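Local coordinates for tRNA uridine(34) acetyltransferase (Methanocaldococcus infernus, PDB 6IA8), which catalyses the acetyl-CoA- and S-adenosyl-L-methionine-dependent formation of 5-carboxymethyluridine at the wobble uridine 34 of tRNAs, using a radical SAM domain joined to an acetyltransferase domain, at residues I420-L425 with Q445-G450; L409-V414 with R471-E476; G209-E214 with L491-I496; I385-E390 with N416-A421; D279-M284 with P327-T332. All coordinates share one frame; numbering follows the deposited sequence.

Contact 1 of 5, residues I420-L425 with Q445-G450. With SO4 (sulfate ion), chain E.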
# COMPACT_ATOMS: atom_id res chain seq x y z
N ILE A 420 2.55 3.94 -16.73
CA ILE A 420 3.46 2.85 -17.01
C ILE A 420 4.37 2.55 -15.83
O ILE A 420 4.75 1.39 -15.61
CB ILE A 420 4.30 3.18 -18.27
CG1 ILE A 420 3.37 3.17 -19.50
CG2 ILE A 420 5.41 2.20 -18.43
CD1 ILE A 420 3.93 3.95 -20.69
N ALA A 421 4.80 3.58 -15.11
CA ALA A 421 5.76 3.44 -14.02
C ALA A 421 5.74 4.72 -13.21
O ALA A 421 5.41 5.79 -13.73
CB ALA A 421 7.16 3.19 -14.55
N PHE A 422 6.13 4.62 -11.94
CA PHE A 422 6.16 5.81 -11.10
C PHE A 422 7.21 5.64 -10.02
O PHE A 422 7.63 4.52 -9.68
CB PHE A 422 4.76 6.11 -10.52
CG PHE A 422 4.28 5.13 -9.52
CD1 PHE A 422 3.48 4.08 -9.91
CD2 PHE A 422 4.57 5.28 -8.17
CE1 PHE A 422 2.99 3.15 -9.00
CE2 PHE A 422 4.09 4.34 -7.24
CZ PHE A 422 3.32 3.28 -7.65
N LEU A 423 7.64 6.78 -9.48
CA LEU A 423 8.62 6.83 -8.41
C LEU A 423 8.19 7.92 -7.43
O LEU A 423 7.80 9.02 -7.85
CB LEU A 423 10.02 7.14 -8.96
CG LEU A 423 11.18 7.24 -7.98
CD1 LEU A 423 12.49 6.88 -8.71
CD2 LEU A 423 11.30 8.60 -7.33
N ARG A 424 8.27 7.59 -6.13
CA ARG A 424 7.92 8.50 -5.04
C ARG A 424 9.20 9.00 -4.38
O ARG A 424 9.94 8.21 -3.77
CB ARG A 424 7.04 7.78 -4.03
CG ARG A 424 5.70 7.30 -4.54
CD ARG A 424 4.88 6.76 -3.39
NE ARG A 424 3.67 6.03 -3.77
CZ ARG A 424 2.53 6.61 -4.12
NH1 ARG A 424 2.46 7.92 -4.24
NH2 ARG A 424 1.47 5.87 -4.41
N LEU A 425 9.52 10.27 -4.59
CA LEU A 425 10.71 10.91 -4.04
C LEU A 425 10.29 11.92 -2.99
O LEU A 425 9.33 12.67 -3.18
CB LEU A 425 11.47 11.62 -5.15
CG LEU A 425 12.84 12.22 -4.83
CD1 LEU A 425 13.86 11.13 -4.57
CD2 LEU A 425 13.30 13.09 -6.03
N GLN A 445 9.43 4.72 -3.10
CA GLN A 445 8.88 3.66 -3.92
C GLN A 445 9.33 3.85 -5.35
O GLN A 445 9.40 4.98 -5.82
CB GLN A 445 7.35 3.67 -3.88
CG GLN A 445 6.68 2.59 -4.77
CD GLN A 445 5.22 2.37 -4.44
OE1 GLN A 445 4.53 3.28 -3.96
NE2 GLN A 445 4.74 1.13 -4.65
N LEU A 446 9.62 2.75 -6.03
CA LEU A 446 9.79 2.70 -7.48
C LEU A 446 8.95 1.53 -7.96
O LEU A 446 9.14 0.41 -7.48
CB LEU A 446 11.25 2.47 -7.90
CG LEU A 446 11.46 2.13 -9.37
CD1 LEU A 446 11.03 3.27 -10.29
CD2 LEU A 446 12.93 1.78 -9.60
N HIS A 447 8.03 1.78 -8.88
CA HIS A 447 7.19 0.70 -9.38
C HIS A 447 7.07 0.80 -10.89
O HIS A 447 6.65 1.83 -11.42
CB HIS A 447 5.80 0.78 -8.76
CG HIS A 447 4.98 -0.46 -8.97
ND1 HIS A 447 5.03 -1.53 -8.10
CD2 HIS A 447 4.15 -0.83 -9.97
CE1 HIS A 447 4.23 -2.49 -8.54
NE2 HIS A 447 3.68 -2.09 -9.67
N VAL A 448 7.51 -0.23 -11.59
CA VAL A 448 7.34 -0.36 -13.04
C VAL A 448 6.32 -1.48 -13.26
O VAL A 448 6.55 -2.61 -12.83
CB VAL A 448 8.66 -0.69 -13.74
CG1 VAL A 448 8.43 -0.90 -15.27
CG2 VAL A 448 9.69 0.35 -13.46
N PHE A 449 5.18 -1.16 -13.88
CA PHE A 449 4.11 -2.14 -14.04
C PHE A 449 4.54 -3.21 -15.04
O PHE A 449 4.93 -2.89 -16.17
CB PHE A 449 2.81 -1.45 -14.49
CG PHE A 449 2.14 -0.68 -13.38
CD1 PHE A 449 1.42 -1.34 -12.39
CD2 PHE A 449 2.25 0.70 -13.29
CE1 PHE A 449 0.82 -0.66 -11.36
CE2 PHE A 449 1.65 1.40 -12.25
CZ PHE A 449 0.94 0.73 -11.28
N GLY A 450 4.52 -4.47 -14.61
CA GLY A 450 5.20 -5.51 -15.36
C GLY A 450 4.31 -6.56 -15.98
O GLY A 450 3.20 -6.26 -16.42
S SO4 E . 2.28 -5.24 -10.97
O1 SO4 E . 3.13 -4.06 -11.03
O2 SO4 E . 2.19 -5.83 -12.30
O3 SO4 E . 2.86 -6.20 -10.05
O4 SO4 E . 0.96 -4.85 -10.50
O HOH W 1 1.93 3.05 -3.44

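Contact 2 of 5, residues L409-V414 with R471-E476. With SO4 (sulfate ion), chain D.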
# COMPACT_ATOMS: atom_id res chain seq x y z
N LEU A 409 7.01 11.19 -9.67
CA LEU A 409 7.50 11.09 -11.04
C LEU A 409 6.85 9.90 -11.71
O LEU A 409 6.74 8.84 -11.11
CB LEU A 409 9.02 10.88 -11.05
CG LEU A 409 9.89 11.98 -10.44
CD1 LEU A 409 11.36 11.50 -10.46
CD2 LEU A 409 9.75 13.32 -11.22
N SER A 410 6.47 10.04 -12.98
CA SER A 410 5.82 8.93 -13.65
C SER A 410 6.12 8.95 -15.14
O SER A 410 6.44 9.99 -15.72
CB SER A 410 4.30 8.95 -13.41
OG SER A 410 3.75 10.15 -13.92
N PHE A 411 6.09 7.77 -15.74
CA PHE A 411 6.02 7.63 -17.19
C PHE A 411 4.57 7.34 -17.53
O PHE A 411 3.96 6.44 -16.94
CB PHE A 411 6.94 6.53 -17.71
CG PHE A 411 8.34 7.01 -17.94
CD1 PHE A 411 8.64 7.80 -19.06
CD2 PHE A 411 9.33 6.74 -17.03
CE1 PHE A 411 9.93 8.29 -19.26
CE2 PHE A 411 10.63 7.22 -17.23
CZ PHE A 411 10.93 8.00 -18.33
N GLU A 412 4.03 8.07 -18.50
CA GLU A 412 2.60 8.04 -18.77
C GLU A 412 2.38 8.36 -20.24
O GLU A 412 3.04 9.24 -20.77
CB GLU A 412 1.88 9.07 -17.90
CG GLU A 412 0.40 9.23 -18.16
CD GLU A 412 -0.21 10.38 -17.37
OE1 GLU A 412 0.32 10.71 -16.29
OE2 GLU A 412 -1.22 10.95 -17.85
N ASP A 413 1.47 7.62 -20.87
CA ASP A 413 0.88 7.98 -22.16
C ASP A 413 -0.08 9.12 -21.85
O ASP A 413 -1.17 8.90 -21.31
CB ASP A 413 0.18 6.77 -22.77
CG ASP A 413 -0.65 7.11 -23.99
OD1 ASP A 413 -0.87 8.32 -24.28
OD2 ASP A 413 -1.08 6.16 -24.70
N VAL A 414 0.31 10.35 -22.19
CA VAL A 414 -0.48 11.51 -21.77
C VAL A 414 -1.62 11.79 -22.72
O VAL A 414 -2.47 12.63 -22.40
CB VAL A 414 0.38 12.78 -21.65
CG1 VAL A 414 1.50 12.59 -20.67
CG2 VAL A 414 0.92 13.18 -23.03
N ARG A 471 15.09 2.55 -14.62
CA ARG A 471 16.38 3.23 -14.59
C ARG A 471 16.24 4.70 -14.93
O ARG A 471 16.96 5.54 -14.36
CB ARG A 471 17.34 2.55 -15.56
CG ARG A 471 17.95 1.29 -14.99
CD ARG A 471 18.59 0.44 -16.09
NE ARG A 471 17.56 -0.18 -16.92
CZ ARG A 471 17.81 -0.97 -17.96
NH1 ARG A 471 19.06 -1.23 -18.31
NH2 ARG A 471 16.80 -1.49 -18.65
N MET A 472 15.37 5.05 -15.88
CA MET A 472 15.18 6.45 -16.24
C MET A 472 14.53 7.23 -15.09
O MET A 472 14.90 8.39 -14.83
CB MET A 472 14.34 6.56 -17.51
CG MET A 472 15.08 6.19 -18.78
SD MET A 472 14.16 6.63 -20.27
CE MET A 472 12.97 5.29 -20.36
N LEU A 473 13.57 6.64 -14.38
CA LEU A 473 13.00 7.35 -13.24
C LEU A 473 14.04 7.55 -12.14
O LEU A 473 14.08 8.62 -11.51
CB LEU A 473 11.79 6.58 -12.70
CG LEU A 473 10.52 6.60 -13.56
CD1 LEU A 473 9.49 5.62 -13.07
CD2 LEU A 473 9.95 8.03 -13.58
N MET A 474 14.89 6.55 -11.89
CA MET A 474 15.93 6.71 -10.88
C MET A 474 16.91 7.80 -11.28
O MET A 474 17.32 8.62 -10.44
CB MET A 474 16.66 5.39 -10.66
CG MET A 474 15.79 4.32 -10.00
SD MET A 474 15.40 4.74 -8.25
CE MET A 474 17.05 4.56 -7.58
N LYS A 475 17.31 7.83 -12.55
CA LYS A 475 18.24 8.87 -12.99
C LYS A 475 17.62 10.25 -12.78
O LYS A 475 18.29 11.20 -12.33
CB LYS A 475 18.61 8.65 -14.46
CG LYS A 475 19.83 9.45 -14.90
N GLU A 476 16.34 10.39 -13.11
CA GLU A 476 15.68 11.69 -12.95
C GLU A 476 15.54 12.04 -11.47
O GLU A 476 15.73 13.19 -11.07
CB GLU A 476 14.31 11.69 -13.62
CG GLU A 476 13.55 12.99 -13.48
CD GLU A 476 14.11 14.10 -14.34
OE1 GLU A 476 13.64 15.24 -14.19
OE2 GLU A 476 15.03 13.85 -15.14
S SO4 D . 14.07 -1.06 -16.04
O1 SO4 D . 14.81 0.20 -16.20
O2 SO4 D . 14.15 -1.75 -17.35
O3 SO4 D . 14.68 -1.84 -14.97
O4 SO4 D . 12.65 -0.76 -15.75

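Contact 3 of 5, residues G209-E214 with L491-I496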
# COMPACT_ATOMS: atom_id res chain seq x y z
N GLY A 209 12.39 -5.50 7.38
CA GLY A 209 12.32 -5.37 5.94
C GLY A 209 11.04 -4.76 5.41
O GLY A 209 10.75 -4.91 4.21
N ALA A 210 10.26 -4.11 6.26
CA ALA A 210 9.00 -3.53 5.82
C ALA A 210 9.23 -2.45 4.78
O ALA A 210 10.20 -1.70 4.86
CB ALA A 210 8.22 -2.94 7.01
N THR A 211 8.32 -2.36 3.82
CA THR A 211 8.31 -1.30 2.84
C THR A 211 7.03 -0.50 2.87
O THR A 211 7.00 0.59 2.28
CB THR A 211 8.50 -1.88 1.43
OG1 THR A 211 7.51 -2.89 1.19
CG2 THR A 211 9.91 -2.53 1.31
N ARG A 212 5.95 -1.04 3.47
CA ARG A 212 4.66 -0.35 3.51
C ARG A 212 4.04 -0.56 4.88
O ARG A 212 4.14 -1.65 5.44
CB ARG A 212 3.70 -0.85 2.41
CG ARG A 212 2.36 -0.11 2.35
CD ARG A 212 1.46 -0.68 1.25
NE ARG A 212 0.71 -1.85 1.70
CZ ARG A 212 0.03 -2.67 0.90
NH1 ARG A 212 0.01 -2.45 -0.41
NH2 ARG A 212 -0.61 -3.71 1.40
N VAL A 213 3.40 0.48 5.41
CA VAL A 213 2.66 0.39 6.67
C VAL A 213 1.24 0.87 6.43
O VAL A 213 1.01 1.96 5.88
CB VAL A 213 3.33 1.21 7.78
CG1 VAL A 213 2.46 1.16 9.08
CG2 VAL A 213 4.71 0.71 8.08
N GLU A 214 0.27 0.05 6.80
CA GLU A 214 -1.14 0.37 6.66
C GLU A 214 -1.67 0.74 8.04
O GLU A 214 -1.61 -0.08 8.96
CB GLU A 214 -1.94 -0.80 6.10
CG GLU A 214 -3.40 -0.44 5.82
CD GLU A 214 -4.29 -1.65 5.56
OE1 GLU A 214 -5.28 -1.84 6.31
OE2 GLU A 214 -4.00 -2.41 4.61
N LEU A 491 18.57 7.79 -0.57
CA LEU A 491 18.33 6.51 0.08
C LEU A 491 17.05 5.88 -0.46
O LEU A 491 16.01 6.54 -0.47
CB LEU A 491 18.20 6.68 1.60
CG LEU A 491 19.43 7.10 2.38
CD1 LEU A 491 19.04 7.30 3.85
CD2 LEU A 491 20.53 6.09 2.24
N VAL A 492 17.12 4.60 -0.82
CA VAL A 492 15.99 3.88 -1.39
C VAL A 492 15.45 2.93 -0.33
O VAL A 492 16.21 2.17 0.28
CB VAL A 492 16.40 3.10 -2.65
CG1 VAL A 492 15.20 2.38 -3.21
CG2 VAL A 492 17.02 4.04 -3.65
N THR A 493 14.14 3.00 -0.09
CA THR A 493 13.42 1.96 0.64
C THR A 493 13.22 0.79 -0.31
O THR A 493 12.49 0.91 -1.30
CB THR A 493 12.08 2.47 1.17
OG1 THR A 493 12.31 3.71 1.88
CG2 THR A 493 11.46 1.45 2.10
N SER A 494 13.90 -0.31 -0.06
CA SER A 494 13.94 -1.44 -0.98
C SER A 494 13.39 -2.66 -0.28
O SER A 494 13.76 -2.94 0.86
CB SER A 494 15.38 -1.72 -1.43
OG SER A 494 15.49 -2.92 -2.19
N GLY A 495 12.55 -3.43 -0.98
CA GLY A 495 12.22 -4.75 -0.50
C GLY A 495 13.46 -5.62 -0.42
O GLY A 495 14.45 -5.40 -1.13
N ILE A 496 13.40 -6.62 0.46
CA ILE A 496 14.53 -7.53 0.62
C ILE A 496 14.95 -8.10 -0.73
O ILE A 496 16.13 -8.14 -1.07
CB ILE A 496 14.18 -8.64 1.63
CG1 ILE A 496 13.90 -8.02 3.00
CG2 ILE A 496 15.27 -9.68 1.68
CD1 ILE A 496 13.06 -8.91 3.93
O HOH W 2 10.94 -6.65 1.97

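Contact 4 of 5, residues I385-E390 with N416-A421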
# COMPACT_ATOMS: atom_id res chain seq x y z
N ILE A 385 -6.89 -1.27 -24.69
CA ILE A 385 -5.89 -0.46 -25.38
C ILE A 385 -4.58 -0.46 -24.60
O ILE A 385 -4.53 -0.73 -23.41
CB ILE A 385 -6.39 0.98 -25.59
CG1 ILE A 385 -6.63 1.66 -24.24
CG2 ILE A 385 -7.67 1.01 -26.45
CD1 ILE A 385 -6.97 3.17 -24.35
N LEU A 386 -3.52 -0.09 -25.28
CA LEU A 386 -2.18 -0.11 -24.73
C LEU A 386 -1.55 1.26 -24.94
O LEU A 386 -1.99 2.04 -25.79
CB LEU A 386 -1.30 -1.17 -25.42
CG LEU A 386 -1.70 -2.63 -25.18
CD1 LEU A 386 -1.04 -3.53 -26.21
CD2 LEU A 386 -1.34 -3.08 -23.79
N PRO A 387 -0.48 1.55 -24.22
CA PRO A 387 0.16 2.87 -24.36
C PRO A 387 0.60 3.17 -25.78
O PRO A 387 1.08 2.30 -26.50
CB PRO A 387 1.37 2.77 -23.43
CG PRO A 387 0.96 1.78 -22.38
CD PRO A 387 0.09 0.74 -23.13
N ASP A 388 0.41 4.42 -26.18
CA ASP A 388 0.82 4.91 -27.49
C ASP A 388 2.22 5.50 -27.34
O ASP A 388 2.36 6.58 -26.76
CB ASP A 388 -0.15 5.97 -27.98
CG ASP A 388 0.22 6.55 -29.34
OD1 ASP A 388 1.36 6.33 -29.82
OD2 ASP A 388 -0.64 7.25 -29.90
N PRO A 389 3.27 4.84 -27.83
CA PRO A 389 4.64 5.34 -27.57
C PRO A 389 4.91 6.75 -28.10
O PRO A 389 5.78 7.44 -27.55
CB PRO A 389 5.53 4.30 -28.27
CG PRO A 389 4.65 3.70 -29.32
CD PRO A 389 3.25 3.70 -28.76
N GLU A 390 4.18 7.21 -29.11
CA GLU A 390 4.35 8.59 -29.55
C GLU A 390 4.01 9.61 -28.47
O GLU A 390 4.35 10.78 -28.61
CB GLU A 390 3.49 8.88 -30.78
CG GLU A 390 3.98 8.20 -32.06
CD GLU A 390 3.19 8.65 -33.28
OE1 GLU A 390 2.60 9.75 -33.25
OE2 GLU A 390 3.16 7.89 -34.27
N ASN A 416 -3.68 9.10 -23.86
CA ASN A 416 -4.71 8.17 -23.40
C ASN A 416 -4.77 8.04 -21.89
O ASN A 416 -5.60 7.29 -21.38
CB ASN A 416 -4.47 6.78 -24.01
CG ASN A 416 -4.50 6.84 -25.54
OD1 ASN A 416 -5.53 7.17 -26.13
ND2 ASN A 416 -3.37 6.54 -26.17
N ASP A 417 -3.88 8.73 -21.19
CA ASP A 417 -3.81 8.73 -19.72
C ASP A 417 -3.59 7.33 -19.17
O ASP A 417 -4.39 6.83 -18.38
CB ASP A 417 -5.08 9.34 -19.12
CG ASP A 417 -5.29 10.78 -19.55
OD1 ASP A 417 -4.29 11.49 -19.75
OD2 ASP A 417 -6.46 11.19 -19.70
N ILE A 418 -2.49 6.71 -19.57
CA ILE A 418 -2.12 5.36 -19.15
C ILE A 418 -0.78 5.41 -18.43
O ILE A 418 0.20 5.93 -18.98
CB ILE A 418 -2.05 4.37 -20.33
CG1 ILE A 418 -3.36 4.37 -21.12
CG2 ILE A 418 -1.71 2.96 -19.79
CD1 ILE A 418 -3.40 3.42 -22.30
N LEU A 419 -0.74 4.90 -17.20
CA LEU A 419 0.41 5.01 -16.32
C LEU A 419 1.25 3.75 -16.46
O LEU A 419 0.74 2.64 -16.30
CB LEU A 419 -0.05 5.20 -14.87
CG LEU A 419 1.02 5.20 -13.79
CD1 LEU A 419 1.90 6.40 -13.88
CD2 LEU A 419 0.34 5.11 -12.41
N ILE A 420 2.55 3.94 -16.73
CA ILE A 420 3.46 2.85 -17.01
C ILE A 420 4.37 2.55 -15.83
O ILE A 420 4.75 1.39 -15.61
CB ILE A 420 4.30 3.18 -18.27
CG1 ILE A 420 3.37 3.17 -19.50
CG2 ILE A 420 5.41 2.20 -18.43
CD1 ILE A 420 3.93 3.95 -20.69
N ALA A 421 4.80 3.58 -15.11
CA ALA A 421 5.76 3.44 -14.02
C ALA A 421 5.74 4.72 -13.21
O ALA A 421 5.41 5.79 -13.73
CB ALA A 421 7.16 3.19 -14.55

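Contact 5 of 5, residues D279-M284 with P327-T332. With SO4 (sulfate ion), chain B.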
# COMPACT_ATOMS: atom_id res chain seq x y z
N ASP A 279 -1.33 17.23 6.55
CA ASP A 279 -1.27 16.31 7.67
C ASP A 279 -1.52 14.87 7.25
O ASP A 279 -1.12 13.95 7.96
CB ASP A 279 -2.30 16.72 8.73
CG ASP A 279 -1.85 17.90 9.57
OD1 ASP A 279 -0.70 18.36 9.47
OD2 ASP A 279 -2.66 18.39 10.35
N PHE A 280 -2.18 14.66 6.11
CA PHE A 280 -2.52 13.31 5.68
C PHE A 280 -1.76 12.93 4.43
O PHE A 280 -0.59 12.48 4.50
CB PHE A 280 -4.04 13.23 5.51
CG PHE A 280 -4.80 13.61 6.77
CD1 PHE A 280 -4.74 12.82 7.90
CD2 PHE A 280 -5.56 14.76 6.82
CE1 PHE A 280 -5.45 13.19 9.09
CE2 PHE A 280 -6.28 15.14 7.99
CZ PHE A 280 -6.21 14.31 9.12
N MET A 281 -2.37 13.07 3.26
CA MET A 281 -1.73 12.74 1.99
C MET A 281 -1.13 11.32 1.98
O MET A 281 0.05 11.14 1.68
CB MET A 281 -0.68 13.78 1.66
CG MET A 281 -1.07 15.17 1.99
SD MET A 281 -2.43 15.88 1.00
CE MET A 281 -1.55 16.54 -0.43
N PRO A 282 -1.94 10.30 2.23
CA PRO A 282 -1.44 8.93 2.15
C PRO A 282 -1.11 8.55 0.72
O PRO A 282 -1.67 9.11 -0.23
CB PRO A 282 -2.61 8.08 2.66
CG PRO A 282 -3.84 8.89 2.26
CD PRO A 282 -3.40 10.36 2.47
N ASP A 283 -0.23 7.54 0.58
CA ASP A 283 0.08 6.98 -0.73
C ASP A 283 -1.04 6.09 -1.24
O ASP A 283 -1.19 5.91 -2.46
CB ASP A 283 1.36 6.15 -0.68
CG ASP A 283 2.57 6.94 -0.22
OD1 ASP A 283 2.77 8.00 -0.78
OD2 ASP A 283 3.28 6.46 0.71
N MET A 284 -1.79 5.46 -0.34
CA MET A 284 -2.73 4.42 -0.69
C MET A 284 -3.86 4.50 0.30
O MET A 284 -3.65 4.90 1.45
CB MET A 284 -2.03 3.04 -0.68
CG MET A 284 -2.91 1.86 -0.88
SD MET A 284 -1.95 0.33 -0.78
CE MET A 284 -0.32 0.83 -1.33
N PRO A 327 -6.24 12.06 -6.05
CA PRO A 327 -5.13 12.52 -6.90
C PRO A 327 -4.49 11.39 -7.68
O PRO A 327 -4.67 10.20 -7.41
CB PRO A 327 -4.14 13.14 -5.91
CG PRO A 327 -5.02 13.50 -4.69
CD PRO A 327 -6.09 12.46 -4.65
N LYS A 328 -3.69 11.78 -8.66
CA LYS A 328 -3.02 10.82 -9.52
C LYS A 328 -2.01 10.00 -8.75
O LYS A 328 -1.58 8.95 -9.25
CB LYS A 328 -2.31 11.54 -10.67
CG LYS A 328 -3.25 12.28 -11.62
CD LYS A 328 -2.46 13.05 -12.69
CE LYS A 328 -3.38 13.80 -13.64
NZ LYS A 328 -2.66 14.27 -14.86
N TRP A 329 -1.53 10.50 -7.61
CA TRP A 329 -0.48 9.84 -6.85
C TRP A 329 -1.02 8.89 -5.79
O TRP A 329 -0.21 8.32 -5.04
CB TRP A 329 0.43 10.86 -6.18
CG TRP A 329 -0.25 12.08 -5.61
CD1 TRP A 329 -0.46 13.27 -6.26
CD2 TRP A 329 -0.76 12.26 -4.29
NE1 TRP A 329 -1.06 14.19 -5.41
CE2 TRP A 329 -1.28 13.58 -4.21
CE3 TRP A 329 -0.88 11.42 -3.20
CZ2 TRP A 329 -1.90 14.07 -3.06
CZ3 TRP A 329 -1.49 11.92 -2.04
CH2 TRP A 329 -1.97 13.23 -1.98
N VAL A 330 -2.34 8.67 -5.75
CA VAL A 330 -2.96 7.80 -4.75
C VAL A 330 -3.27 6.46 -5.39
O VAL A 330 -3.83 6.40 -6.50
CB VAL A 330 -4.23 8.42 -4.15
CG1 VAL A 330 -4.90 7.44 -3.22
CG2 VAL A 330 -3.86 9.70 -3.35
N ARG A 331 -2.94 5.40 -4.68
CA ARG A 331 -3.25 4.05 -5.14
C ARG A 331 -4.39 3.53 -4.27
O ARG A 331 -4.40 3.75 -3.07
CB ARG A 331 -2.03 3.13 -5.05
CG ARG A 331 -2.24 1.74 -5.63
CD ARG A 331 -1.13 0.80 -5.16
NE ARG A 331 -0.05 0.67 -6.14
CZ ARG A 331 1.17 0.23 -5.84
NH1 ARG A 331 1.49 -0.10 -4.60
NH2 ARG A 331 2.09 0.13 -6.79
N THR A 332 -5.34 2.84 -4.86
CA THR A 332 -6.49 2.33 -4.12
C THR A 332 -6.52 0.82 -4.20
O THR A 332 -5.99 0.22 -5.14
CB THR A 332 -7.80 2.90 -4.68
OG1 THR A 332 -8.84 2.76 -3.71
CG2 THR A 332 -8.20 2.17 -5.95
S SO4 B . -4.03 15.56 -9.09
O1 SO4 B . -3.52 16.34 -10.22
O2 SO4 B . -3.02 14.57 -8.71
O3 SO4 B . -5.22 14.87 -9.48
O4 SO4 B . -4.36 16.45 -7.98

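Contact 1 of 5, residues I420-L425 with Q445-G450
Gln445 OE1 is gripped twice: by NE of Arg424 at 2.9 Å, close to the guanidinium plane, and by a water at 2.7 Å that also accepts from Arg424 NH2. The two side chains run side by side in the same direction, and Arg424 NH1 donates a hydrogen bond to the carbonyl O of Trp329. Beside them the Phe422 ring turns its edge to Gln445 OE1, while CB of His447 makes a CH-pi contact over one face of that ring, offset toward the rim and 4.0 Å from the centroid. A chi1 of 69° sets Phe422 CG between the backbone N and the carbonyl carbon; the far end of the ring lies nearer strand 440-448, and Phe422 CE1 meets Phe449 CZ at 3.9 Å. Behind this polar and aromatic face, Ala421, Leu423, Leu446 and Val448 line the other side of the sheet. Main-chain bonds knit the strands, among them His447 N to Phe422 O at 2.9 Å. These antiparallel strands, 418-427 and 440-448, lie in the central sheet of the GNAT fold, and Gln445 to Val448 probably contribute to the acetyl-CoA site.

Contact 2 of 5, residues L409-V414 with R471-E476
In the acetyltransferase domain a helix packs on the central sheet, and this contact is where Leu409 and Phe411 of strand 404-413 meet Leu473, Met472 and Glu476 of helix 469-484. Leu473 enters between the two strand residues, and it and Phe411 slide past each other in opposite directions. Leu473 CG lies 3.7 Å from Phe411 CD2, at the ring edge, and Leu473 CD2 lies 3.9 Å from Leu409 CB. Met472 crosses the phenylalanine at about a right angle, with its CB 3.8 Å from Phe411 CE2; the sulfur adds an oblique Met-aromatic contact, 5.1 Å from the ring centroid. Leu409 CD1 touches the aliphatic CG of Glu476 at 4.0 Å, while the carboxylate of Glu476 forms a salt bridge with Arg479. Arg471 holds a sulfate, probably a crystallisation ion, through its backbone N and NE, which share one oxygen, and through NH2 to a second, consistent with the acetyl-CoA-binding role inferred from relatives. Segment 471-476 runs at 143° to strand segment 409-413; Leu473 also reaches Ala421 on strand 418-427 and Leu446 on strand 440-448.

Contact 3 of 5, residues G209-E214 with L491-I496
Thr211, Gly209 and Thr493 give up the most surface where the radical SAM domain meets the acetyltransferase domain. The methyl of Thr211 does most of the touching: a chi1 of 54° puts OG1 between the backbone N and the carbonyl carbon and leaves CG2 anti to the carbonyl carbon, facing Gly495. CG2 rests 3.6 Å from Gly495 N and 3.8 Å from Ser494 C, and meets CG2 of Thr493 at 4.3 Å. The hydroxyls part ways: OG1 of Thr211 turns to Leu188 N within its own sheet, whereas OG1 of Thr493 crosses to the carbonyl of Gly248 in the radical SAM domain. Gly209 closes a helix in a Schellman motif with positive phi (98°), and its bare CA lets Ile496 CD1 come within 4.1 Å. Between them a single water spans the two backbones, donating to Gly209 O at 2.8 Å and accepting from Ile496 N at 2.9 Å. The chemistry is therefore mostly van der Waals packing of methyl groups and main chain; between these two segments the polar link is a water, and Thr493 adds its hydrogen bond to Gly248 beside it.

Contact 4 of 5, residues I385-E390 with N416-A421
Pro387 packs against Ile418 and Ile420 at the buried heart of this contact. Its CG lies 3.9 Å from Ile418 CG2, the proline crossing that isoleucine at about a right angle, and its CB lies 3.9 Å from Ile420 CD1. CD1 of Ile418 also reaches the carbonyl carbon of Leu386, 3.9 Å away. Toward solvent the contact thins to a partly exposed rim. Exposed Ile385 reaches Ile418 CD1 with its own CD1 at 4.1 Å but comes no nearer than 4.4 Å to Asn416 CB, again through CD1. Asp388 meets Asn416 by CB, 3.7 Å from ND2, a contact without polar bonding. Both residues are instead gathered by one carboxylate oxygen, Asp413 OD2, which accepts from Asp388 N and from Asn416 ND2. Asp388 OD1 closes an Asx turn with Glu390 N at 3.0 Å, the donor sitting above the carboxylate plane. The loop thus lies over the beginning of strand 418-427. Helix 376-383 flanks it, Val379 touching both Ile385 and Ile418; Trp464 touches both Pro387 and Ile420, and Tyr469 of helix 469-484 meets Ile420.

Contact 5 of 5, residues D279-M284 with P327-T332
At the outer edge of the parallel sheet of the radical SAM domain, Met284 pairs with Arg331 as neighbouring parallel strands. Arg331 N donates to Asp283 O at 2.9 Å, and the backbone of Arg331 also bonds to Val285, on the other side of Met284. The two side chains lie side by side and point the same way, with Met284 CE at the edge of the guanidinium, 3.9 Å from Arg331 NH1; Arg331 is poorly ordered, so this contact carries less weight. Before the strands, Trp329 carries the packing. Met281 CE lies 3.6 Å from CZ2 of its indole, and the Met281 sulfur makes an oblique Met-aromatic contact. Carbonyl Pro282 O faces the indole edge in its plane, 3.3 Å from Trp329 CZ3; this buried oxygen has no hydrogen-bond partner in the model. A type I turn from Pro327 to Val330 precedes the strand, and Lys328 N in it binds a sulfate. Asp283 forms a salt bridge with Arg444 of the acetyltransferase domain. The parallel pairing belongs to the partial, TIM-like barrel of radical SAM enzymes, with 331-332 as the outermost strand within this chain.

Contacts 1, 2 and 4 share the acetyltransferase sheet: contact 1 pairs two of its strands, contact 2 lays a helix on one side, and contact 4 covers the strand end with a loop. Contacts 1 and 4 have Ile420 and Ala421 in common, and Leu423 N bonds to Leu409 O between contacts 1 and 2. Contact 5 belongs to the parallel sheet of the other domain but touches contact 1 where Arg331 packs against Phe422 and Gln445; contact 3 spans both domains and touches contact 5 through Arg212 and Met284. Contacts 1, 2, 3 and 5 are buried, whereas contact 4 reaches the surface. Backbone bonding marks contacts 1 and 5; contacts 2 and 4 rely on apolar side chains, and contact 3 adds a bridging water.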